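Local atomic coordinates of plant cysteine oxidase 2 (Arabidopsis thaliana, PDB entry 7CXZ), a protein that oxidises N-terminal cysteine residues with dioxygen at an iron centre, marking ERF-VII transcription factors for degradation through the N-end rule pathway. Residues Val114-Ile125 with Phe172-Val183; Pro135-Leu143 with Phe204-Val212. One frame throughout, in Å; residues are numbered along the deposited sequence.

Contact 1 (Val114-Ile125 with Phe172-Val183); sequences VFSKLLFGTMHI and FTAKTACAVLDV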
loop_
_atom_site.group_PDB
_atom_site.type_symbol
_atom_site.label_atom_id
_atom_site.label_comp_id
_atom_site.label_asym_id
_atom_site.label_seq_id
_atom_site.Cartn_x
_atom_site.Cartn_y
_atom_site.Cartn_z
ATOM N N VAL A 114 7.632 -0.642 1.421
ATOM C CA VAL A 114 6.584 0.365 1.556
ATOM C C VAL A 114 6.396 0.680 3.030
ATOM O O VAL A 114 6.207 -0.233 3.853
ATOM C CB VAL A 114 5.241 -0.078 0.940
ATOM C CG1 VAL A 114 4.171 1.020 1.148
ATOM C CG2 VAL A 114 5.404 -0.433 -0.530
ATOM N N PHE A 115 6.469 1.967 3.368
ATOM C CA PHE A 115 6.205 2.484 4.706
ATOM C C PHE A 115 4.807 3.081 4.678
ATOM O O PHE A 115 4.468 3.804 3.745
ATOM C CB PHE A 115 7.206 3.582 5.089
ATOM C CG PHE A 115 8.643 3.144 5.150
ATOM C CD1 PHE A 115 9.343 2.804 4.005
ATOM C CD2 PHE A 115 9.315 3.115 6.374
ATOM C CE1 PHE A 115 10.683 2.410 4.075
ATOM C CE2 PHE A 115 10.638 2.740 6.453
ATOM C CZ PHE A 115 11.326 2.384 5.317
ATOM N N SER A 116 3.984 2.775 5.677
ATOM C CA SER A 116 2.598 3.219 5.614
ATOM C C SER A 116 2.131 3.703 6.973
ATOM O O SER A 116 2.310 3.000 7.975
ATOM C CB SER A 116 1.700 2.076 5.126
ATOM O OG SER A 116 0.362 2.533 4.982
ATOM N N LYS A 117 1.457 4.856 7.003
ATOM C CA LYS A 117 0.910 5.364 8.259
ATOM C C LYS A 117 -0.537 5.786 8.086
ATOM O O LYS A 117 -0.830 6.688 7.300
ATOM C CB LYS A 117 1.726 6.533 8.785
ATOM C CG LYS A 117 1.412 6.862 10.236
ATOM C CD LYS A 117 2.110 8.112 10.615
ATOM C CE LYS A 117 2.202 8.267 12.145
ATOM N NZ LYS A 117 0.838 8.426 12.711
ATOM N N LEU A 118 -1.425 5.181 8.865
ATOM C CA LEU A 118 -2.830 5.576 8.885
ATOM C C LEU A 118 -2.938 6.880 9.656
ATOM O O LEU A 118 -2.691 6.916 10.867
ATOM C CB LEU A 118 -3.688 4.478 9.517
ATOM C CG LEU A 118 -5.186 4.789 9.659
ATOM C CD1 LEU A 118 -5.832 4.825 8.280
ATOM C CD2 LEU A 118 -5.825 3.704 10.517
ATOM N N LEU A 119 -3.290 7.963 8.946
ATOM C CA LEU A 119 -3.315 9.294 9.537
ATOM C C LEU A 119 -4.565 9.531 10.378
ATOM O O LEU A 119 -4.484 10.176 11.435
ATOM C CB LEU A 119 -3.215 10.348 8.427
ATOM C CG LEU A 119 -1.941 10.299 7.578
ATOM C CD1 LEU A 119 -2.118 11.220 6.367
ATOM C CD2 LEU A 119 -0.744 10.685 8.406
ATOM N N PHE A 120 -5.725 9.056 9.912
ATOM C CA PHE A 120 -6.958 9.106 10.701
ATOM C C PHE A 120 -7.891 8.029 10.168
ATOM O O PHE A 120 -7.735 7.549 9.034
ATOM C CB PHE A 120 -7.611 10.514 10.701
ATOM C CG PHE A 120 -8.000 11.062 9.345
ATOM C CD1 PHE A 120 -9.089 10.545 8.635
ATOM C CD2 PHE A 120 -7.330 12.159 8.816
ATOM C CE1 PHE A 120 -9.460 11.085 7.406
ATOM C CE2 PHE A 120 -7.704 12.705 7.574
ATOM C CZ PHE A 120 -8.771 12.170 6.888
ATOM N N GLY A 121 -8.876 7.659 10.987
ATOM C CA GLY A 121 -9.894 6.713 10.580
ATOM C C GLY A 121 -9.650 5.335 11.166
ATOM O O GLY A 121 -8.641 5.064 11.826
ATOM N N THR A 122 -10.615 4.456 10.906
ATOM C CA THR A 122 -10.516 3.034 11.208
ATOM C C THR A 122 -10.437 2.284 9.890
ATOM O O THR A 122 -11.331 2.403 9.039
ATOM C CB THR A 122 -11.709 2.536 12.024
ATOM O OG1 THR A 122 -11.655 3.136 13.330
ATOM C CG2 THR A 122 -11.624 0.994 12.142
ATOM N N MET A 123 -9.360 1.528 9.724
ATOM C CA MET A 123 -9.058 0.806 8.503
ATOM C C MET A 123 -8.879 -0.667 8.829
ATOM O O MET A 123 -8.184 -0.997 9.792
ATOM C CB MET A 123 -7.759 1.341 7.898
ATOM C CG MET A 123 -7.290 0.532 6.712
ATOM S SD MET A 123 -8.193 1.041 5.266
ATOM C CE MET A 123 -7.423 2.655 5.078
ATOM N N HIS A 124 -9.462 -1.551 8.021
ATOM C CA HIS A 124 -9.134 -2.953 8.146
ATOM C C HIS A 124 -7.999 -3.278 7.190
ATOM O O HIS A 124 -8.019 -2.866 6.030
ATOM C CB HIS A 124 -10.324 -3.858 7.851
ATOM C CG HIS A 124 -9.974 -5.309 7.930
ATOM N ND1 HIS A 124 -9.635 -6.053 6.820
ATOM C CD2 HIS A 124 -9.843 -6.133 8.998
ATOM C CE1 HIS A 124 -9.329 -7.285 7.203
ATOM N NE2 HIS A 124 -9.438 -7.354 8.517
ATOM N N ILE A 125 -7.016 -4.042 7.676
ATOM C CA ILE A 125 -5.893 -4.489 6.857
ATOM C C ILE A 125 -5.804 -5.999 6.924
ATOM O O ILE A 125 -5.771 -6.576 8.026
ATOM C CB ILE A 125 -4.563 -3.867 7.320
ATOM C CG1 ILE A 125 -4.624 -2.354 7.157
ATOM C CG2 ILE A 125 -3.410 -4.424 6.483
ATOM C CD1 ILE A 125 -3.447 -1.655 7.732
ATOM N N PHE A 172 -6.639 -3.099 1.829
ATOM C CA PHE A 172 -7.059 -2.067 2.780
ATOM C C PHE A 172 -8.544 -1.790 2.577
ATOM O O PHE A 172 -8.969 -1.500 1.448
ATOM C CB PHE A 172 -6.302 -0.745 2.564
ATOM C CG PHE A 172 -4.919 -0.689 3.149
ATOM C CD1 PHE A 172 -3.994 -1.702 2.934
ATOM C CD2 PHE A 172 -4.548 0.398 3.933
ATOM C CE1 PHE A 172 -2.701 -1.620 3.476
ATOM C CE2 PHE A 172 -3.274 0.483 4.483
ATOM C CZ PHE A 172 -2.342 -0.527 4.255
ATOM N N THR A 173 -9.334 -1.842 3.656
ATOM C CA THR A 173 -10.762 -1.543 3.573
ATOM C C THR A 173 -11.112 -0.548 4.663
ATOM O O THR A 173 -11.002 -0.865 5.857
ATOM C CB THR A 173 -11.602 -2.810 3.735
ATOM O OG1 THR A 173 -11.105 -3.828 2.859
ATOM C CG2 THR A 173 -13.051 -2.543 3.412
ATOM N N ALA A 174 -11.563 0.637 4.255
ATOM C CA ALA A 174 -11.895 1.680 5.208
ATOM C C ALA A 174 -13.234 1.365 5.859
ATOM O O ALA A 174 -14.203 1.055 5.160
ATOM C CB ALA A 174 -11.968 3.038 4.503
ATOM N N LYS A 175 -13.302 1.466 7.191
ATOM C CA LYS A 175 -14.584 1.373 7.888
ATOM C C LYS A 175 -15.180 2.738 8.199
ATOM O O LYS A 175 -16.395 2.858 8.385
ATOM C CB LYS A 175 -14.423 0.563 9.179
ATOM C CG LYS A 175 -14.117 -0.926 8.925
ATOM C CD LYS A 175 -14.145 -1.728 10.210
ATOM C CE LYS A 175 -13.985 -3.202 9.914
ATOM N NZ LYS A 175 -15.023 -4.017 10.557
ATOM N N THR A 176 -14.338 3.744 8.352
ATOM C CA THR A 176 -14.704 5.141 8.409
ATOM C C THR A 176 -13.838 5.853 7.380
ATOM O O THR A 176 -13.004 5.229 6.720
ATOM C CB THR A 176 -14.460 5.732 9.798
ATOM O OG1 THR A 176 -13.047 5.792 10.035
ATOM C CG2 THR A 176 -15.122 4.868 10.880
ATOM N N ALA A 177 -14.021 7.162 7.255
ATOM C CA ALA A 177 -13.126 7.939 6.407
ATOM C C ALA A 177 -11.685 7.759 6.875
ATOM O O ALA A 177 -11.373 7.926 8.062
ATOM C CB ALA A 177 -13.513 9.411 6.461
ATOM N N CYS A 178 -10.793 7.434 5.937
ATOM C CA CYS A 178 -9.402 7.166 6.278
ATOM C C CYS A 178 -8.485 7.936 5.346
ATOM O O CYS A 178 -8.764 8.054 4.155
ATOM C CB CYS A 178 -9.086 5.689 6.121
ATOM S SG CYS A 178 -9.780 4.618 7.410
ATOM N N ALA A 179 -7.355 8.402 5.875
ATOM C CA ALA A 179 -6.254 8.896 5.051
ATOM C C ALA A 179 -5.010 8.084 5.373
ATOM O O ALA A 179 -4.691 7.898 6.550
ATOM C CB ALA A 179 -6.003 10.389 5.310
ATOM N N VAL A 180 -4.306 7.605 4.343
ATOM C CA VAL A 180 -3.083 6.816 4.519
ATOM C C VAL A 180 -1.922 7.518 3.830
ATOM O O VAL A 180 -2.001 7.818 2.632
ATOM C CB VAL A 180 -3.242 5.403 3.937
ATOM C CG1 VAL A 180 -1.974 4.593 4.177
ATOM C CG2 VAL A 180 -4.439 4.693 4.539
ATOM N N LEU A 181 -0.837 7.734 4.566
ATOM C CA LEU A 181 0.401 8.279 4.016
ATOM C C LEU A 181 1.313 7.104 3.688
ATOM O O LEU A 181 1.619 6.295 4.574
ATOM C CB LEU A 181 1.064 9.205 5.026
ATOM C CG LEU A 181 2.425 9.787 4.661
ATOM C CD1 LEU A 181 2.372 10.581 3.357
ATOM C CD2 LEU A 181 2.930 10.683 5.797
ATOM N N ASP A 182 1.704 6.979 2.421
ATOM C CA ASP A 182 2.552 5.884 1.955
ATOM C C ASP A 182 3.846 6.451 1.391
ATOM O O ASP A 182 3.828 7.445 0.651
ATOM C CB ASP A 182 1.871 5.051 0.850
ATOM C CG ASP A 182 0.839 4.058 1.388
ATOM O OD1 ASP A 182 0.997 3.520 2.510
ATOM O OD2 ASP A 182 -0.145 3.805 0.659
ATOM N N VAL A 183 4.956 5.806 1.732
ATOM C CA VAL A 183 6.251 6.011 1.080
ATOM C C VAL A 183 6.620 4.688 0.428
ATOM O O VAL A 183 6.753 3.667 1.117
ATOM C CB VAL A 183 7.331 6.456 2.071
ATOM C CG1 VAL A 183 8.665 6.607 1.344
ATOM C CG2 VAL A 183 6.913 7.760 2.772
HETATM O O HOH W 1 -9.045 -5.270 4.183
#

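Contact 2 (Pro135-Leu143 with Phe204-Val212); sequences PQPSSDTRL and FSSFSVDGV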
loop_
_atom_site.group_PDB
_atom_site.type_symbol
_atom_site.label_atom_id
_atom_site.label_comp_id
_atom_site.label_asym_id
_atom_site.label_seq_id
_atom_site.Cartn_x
_atom_site.Cartn_y
_atom_site.Cartn_z
ATOM N N PRO A 135 4.035 -26.106 -3.469
ATOM C CA PRO A 135 3.230 -26.573 -4.603
ATOM C C PRO A 135 2.047 -25.654 -4.884
ATOM O O PRO A 135 1.536 -24.955 -4.006
ATOM C CB PRO A 135 2.745 -27.962 -4.151
ATOM C CG PRO A 135 3.661 -28.362 -3.017
ATOM C CD PRO A 135 4.050 -27.069 -2.349
ATOM N N GLN A 136 1.578 -25.696 -6.125
ATOM C CA GLN A 136 0.460 -24.862 -6.541
ATOM C C GLN A 136 -0.639 -25.724 -7.142
ATOM O O GLN A 136 -0.340 -26.696 -7.845
ATOM C CB GLN A 136 0.898 -23.833 -7.584
ATOM C CG GLN A 136 1.979 -22.911 -7.122
ATOM C CD GLN A 136 2.407 -21.975 -8.200
ATOM O OE1 GLN A 136 1.584 -21.281 -8.801
ATOM N NE2 GLN A 136 3.698 -21.953 -8.477
ATOM N N PRO A 137 -1.910 -25.380 -6.919
ATOM C CA PRO A 137 -2.986 -26.089 -7.636
ATOM C C PRO A 137 -3.047 -25.715 -9.100
ATOM O O PRO A 137 -3.514 -26.508 -9.927
ATOM C CB PRO A 137 -4.261 -25.655 -6.906
ATOM C CG PRO A 137 -3.890 -24.454 -6.087
ATOM C CD PRO A 137 -2.408 -24.257 -6.106
ATOM N N SER A 138 -2.603 -24.513 -9.444
ATOM C CA SER A 138 -2.572 -24.058 -10.823
ATOM C C SER A 138 -1.539 -22.951 -10.905
ATOM O O SER A 138 -1.131 -22.396 -9.886
ATOM C CB SER A 138 -3.944 -23.568 -11.289
ATOM O OG SER A 138 -4.477 -22.634 -10.366
ATOM N N SER A 139 -1.107 -22.649 -12.133
ATOM C CA SER A 139 -0.024 -21.691 -12.338
ATOM C C SER A 139 -0.315 -20.329 -11.713
ATOM O O SER A 139 0.618 -19.606 -11.344
ATOM C CB SER A 139 0.246 -21.525 -13.832
ATOM O OG SER A 139 0.090 -22.767 -14.503
ATOM N N ASP A 140 -1.581 -19.953 -11.589
ATOM C CA ASP A 140 -1.915 -18.606 -11.141
ATOM C C ASP A 140 -2.251 -18.529 -9.661
ATOM O O ASP A 140 -2.586 -17.442 -9.163
ATOM C CB ASP A 140 -3.074 -18.055 -11.983
ATOM C CG ASP A 140 -4.383 -18.826 -11.791
ATOM O OD1 ASP A 140 -4.452 -19.803 -11.008
ATOM O OD2 ASP A 140 -5.377 -18.442 -12.451
ATOM N N THR A 141 -2.173 -19.643 -8.935
ATOM C CA THR A 141 -2.588 -19.699 -7.540
ATOM C C THR A 141 -1.448 -20.215 -6.670
ATOM O O THR A 141 -0.845 -21.247 -6.976
ATOM C CB THR A 141 -3.839 -20.577 -7.387
ATOM O OG1 THR A 141 -4.848 -20.107 -8.301
ATOM C CG2 THR A 141 -4.361 -20.575 -5.965
ATOM N N ARG A 142 -1.198 -19.523 -5.561
ATOM C CA ARG A 142 -0.027 -19.769 -4.732
ATOM C C ARG A 142 -0.398 -19.715 -3.260
ATOM O O ARG A 142 -1.276 -18.954 -2.837
ATOM C CB ARG A 142 1.067 -18.727 -4.969
ATOM C CG ARG A 142 1.689 -18.659 -6.337
ATOM C CD ARG A 142 2.795 -17.555 -6.339
ATOM N NE ARG A 142 3.940 -17.922 -5.499
ATOM C CZ ARG A 142 5.024 -17.166 -5.275
ATOM N NH1 ARG A 142 5.150 -15.967 -5.836
ATOM N NH2 ARG A 142 6.003 -17.628 -4.493
ATOM N N LEU A 143 0.318 -20.504 -2.462
ATOM C CA LEU A 143 0.091 -20.548 -1.028
ATOM C C LEU A 143 0.738 -19.350 -0.346
ATOM O O LEU A 143 1.885 -19.000 -0.647
ATOM C CB LEU A 143 0.674 -21.841 -0.455
ATOM C CG LEU A 143 0.471 -22.057 1.035
ATOM C CD1 LEU A 143 -1.014 -22.241 1.377
ATOM C CD2 LEU A 143 1.291 -23.263 1.516
ATOM N N PHE A 204 -7.355 -21.783 3.263
ATOM C CA PHE A 204 -6.481 -22.915 2.969
ATOM C C PHE A 204 -7.285 -24.131 2.556
ATOM O O PHE A 204 -6.925 -24.827 1.599
ATOM C CB PHE A 204 -5.616 -23.262 4.174
ATOM C CG PHE A 204 -4.754 -24.469 3.953
ATOM C CD1 PHE A 204 -3.529 -24.342 3.324
ATOM C CD2 PHE A 204 -5.181 -25.737 4.338
ATOM C CE1 PHE A 204 -2.718 -25.440 3.108
ATOM C CE2 PHE A 204 -4.382 -26.848 4.117
ATOM C CZ PHE A 204 -3.146 -26.699 3.509
ATOM N N SER A 205 -8.396 -24.387 3.261
ATOM C CA SER A 205 -9.205 -25.575 3.019
ATOM C C SER A 205 -9.912 -25.554 1.674
ATOM O O SER A 205 -10.579 -26.537 1.342
ATOM C CB SER A 205 -10.239 -25.732 4.134
ATOM O OG SER A 205 -11.148 -24.639 4.111
ATOM N N SER A 206 -9.795 -24.471 0.889
ATOM C CA SER A 206 -10.433 -24.429 -0.426
ATOM C C SER A 206 -9.648 -25.160 -1.501
ATOM O O SER A 206 -10.195 -25.429 -2.576
ATOM C CB SER A 206 -10.652 -22.980 -0.884
ATOM O OG SER A 206 -11.821 -22.440 -0.292
ATOM N N PHE A 207 -8.372 -25.456 -1.262
ATOM C CA PHE A 207 -7.543 -26.163 -2.222
ATOM C C PHE A 207 -6.781 -27.249 -1.476
ATOM O O PHE A 207 -6.128 -26.973 -0.465
ATOM C CB PHE A 207 -6.571 -25.227 -2.938
ATOM C CG PHE A 207 -7.237 -24.222 -3.851
ATOM C CD1 PHE A 207 -7.498 -24.529 -5.168
ATOM C CD2 PHE A 207 -7.553 -22.948 -3.391
ATOM C CE1 PHE A 207 -8.091 -23.597 -6.009
ATOM C CE2 PHE A 207 -8.149 -22.022 -4.221
ATOM C CZ PHE A 207 -8.421 -22.339 -5.526
ATOM N N SER A 208 -6.894 -28.481 -1.953
ATOM C CA SER A 208 -6.219 -29.633 -1.366
ATOM C C SER A 208 -5.174 -30.093 -2.375
ATOM O O SER A 208 -5.523 -30.732 -3.365
ATOM C CB SER A 208 -7.248 -30.728 -1.051
ATOM O OG SER A 208 -6.675 -31.974 -0.680
ATOM N N VAL A 209 -3.896 -29.765 -2.133
ATOM C CA VAL A 209 -2.819 -29.926 -3.112
ATOM C C VAL A 209 -1.804 -30.954 -2.607
ATOM O O VAL A 209 -1.455 -30.932 -1.422
ATOM C CB VAL A 209 -2.107 -28.579 -3.374
ATOM C CG1 VAL A 209 -1.089 -28.734 -4.470
ATOM C CG2 VAL A 209 -3.121 -27.475 -3.685
ATOM N N ASP A 210 -1.294 -31.823 -3.493
ATOM C CA ASP A 210 -0.325 -32.811 -3.009
ATOM C C ASP A 210 0.994 -32.148 -2.638
ATOM O O ASP A 210 1.398 -31.141 -3.226
ATOM C CB ASP A 210 -0.077 -33.951 -4.018
ATOM C CG ASP A 210 0.761 -33.544 -5.219
ATOM O OD1 ASP A 210 0.194 -32.941 -6.144
ATOM O OD2 ASP A 210 1.972 -33.874 -5.274
ATOM N N GLY A 211 1.662 -32.712 -1.631
ATOM C CA GLY A 211 2.942 -32.169 -1.222
ATOM C C GLY A 211 2.825 -30.985 -0.292
ATOM O O GLY A 211 3.851 -30.362 0.024
ATOM N N VAL A 212 1.606 -30.666 0.142
ATOM C CA VAL A 212 1.331 -29.635 1.139
ATOM C C VAL A 212 0.602 -30.280 2.306
ATOM O O VAL A 212 -0.484 -30.850 2.134
ATOM C CB VAL A 212 0.483 -28.486 0.578
ATOM C CG1 VAL A 212 0.324 -27.387 1.659
ATOM C CG2 VAL A 212 1.099 -27.940 -0.674
#

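Contact 1 (Val114-Ile125 with Phe172-Val183)
Gly121 and Thr122 bend their chain through the corner of the double-stranded beta-helix, and the partner Phe172-Val183 bends with them, so one pair of segments is joined antiparallel in both sheets of the cupin barrel. Strands 114-120 and 178-183 pair in one sheet, 122-125 and 172-174 in the other. At the corner itself the side chain of Thr176 stands in for a backbone partner: its OG1 accepts from Thr122 N at 2.9 Å. Gly121 has phi 103°, and a CB there would run into Ala177 O and Cys178 SG. Beyond the corner the ladder resumes, with His124 N giving to Thr173 O at 2.7 Å.

Inside the barrel, Met123 bends twice. The chain starts with CG anti to the backbone N (chi1 173°), and the bends at chi2 and chi3 then lay CE 3.6 Å from Cys178 CB, against Val180 CG2 and at the edge of the Phe172 ring. SD makes an oblique Met-aromatic contact with the same ring. Over one face of that ring sits Ile125, its CG1 4.0 Å from the centroid and almost on the ring normal. Phe172 also meets the iron ligand His170 edge-to-face. On the outside, Ala179 CB makes a CH-pi contact with Phe120, off-centre over one face.

Farther along the inner face, Ser116 OG donates to Asp182 OD1 at 2.7 Å, meeting it nearly along the C-O axis. Water 1 bridges His124 ND1 and Thr173 OG1, while NE2 of this histidine bonds Asp149, fixing both ring nitrogens. Apolar packing thus backs the iron ligand, while the Ser116 hydroxyl bond probably limits how the Asp182 carboxylate can turn.

Contact 2 (Pro135-Leu143 with Phe204-Val212)
This is a surface contact of apolar side chains far from the iron, where the proline-rich approach to strand 141-153, and the start of that strand, pack against the loop that follows strand 198-203. Two prolines do most of the touching. Pro135 lays its ring against Val212, with CG 3.5 Å from Val212 CG2, tighter than usual for two carbons; its CB also meets Val209 CG1 at 3.9 Å. Without CG and CD, as with an alanine at Pro135, the side of Val212 CG2 is likely to be left with a gap, and the Val209-Val212 turn less firmly backed.

Pro137 crosses both its partners at about a right angle. CG reaches Phe207 CD1 at 3.7 Å, and CB lies beside Val209 CG2. The two methyls of Val209 are therefore shared between the prolines: chi1 of -175° turns CG1 away from the backbone N and toward Pro135, leaving CG2 for Pro137. At the other end, Leu143 CD1 lies in the plane of the Phe204 ring, at its edge, 3.8 Å from Phe204 CD1.

The proline-bearing segment goes on into the type I turn Ser138-Thr141. Here Asp140 OD1 accepts from Ser138 OG at 2.9 Å and from Thr141 OG1 at 2.8 Å, the donors arriving from opposite faces of the carboxylate; Lys226 adds a salt bridge. Strand 222-228 sits next to both segments, its Trp224 touching Pro137, Leu143, Val209 and both phenylalanines.

Overall arrangement
From the N terminus, the chain runs past helices 18-30 and 42-53 and the first barrel strands before entering contact 1 at 114-125. Strand 122-130 then leads out to 135-143, the first half of contact 2, and strand 141-153 comes back beside it in the same sheet. Residues 172-183 close the loop of contact 1, with 46 residues between its segments. Only after strand 198-203 does 204-212 complete contact 2, so the two closures cross. Contact 1 joins both sheets of the barrel close to the iron; contact 2 ties a loop and the start of strand 141-153 to the loop after strand 198-203. The centres of the two contacts are about 31 Å apart.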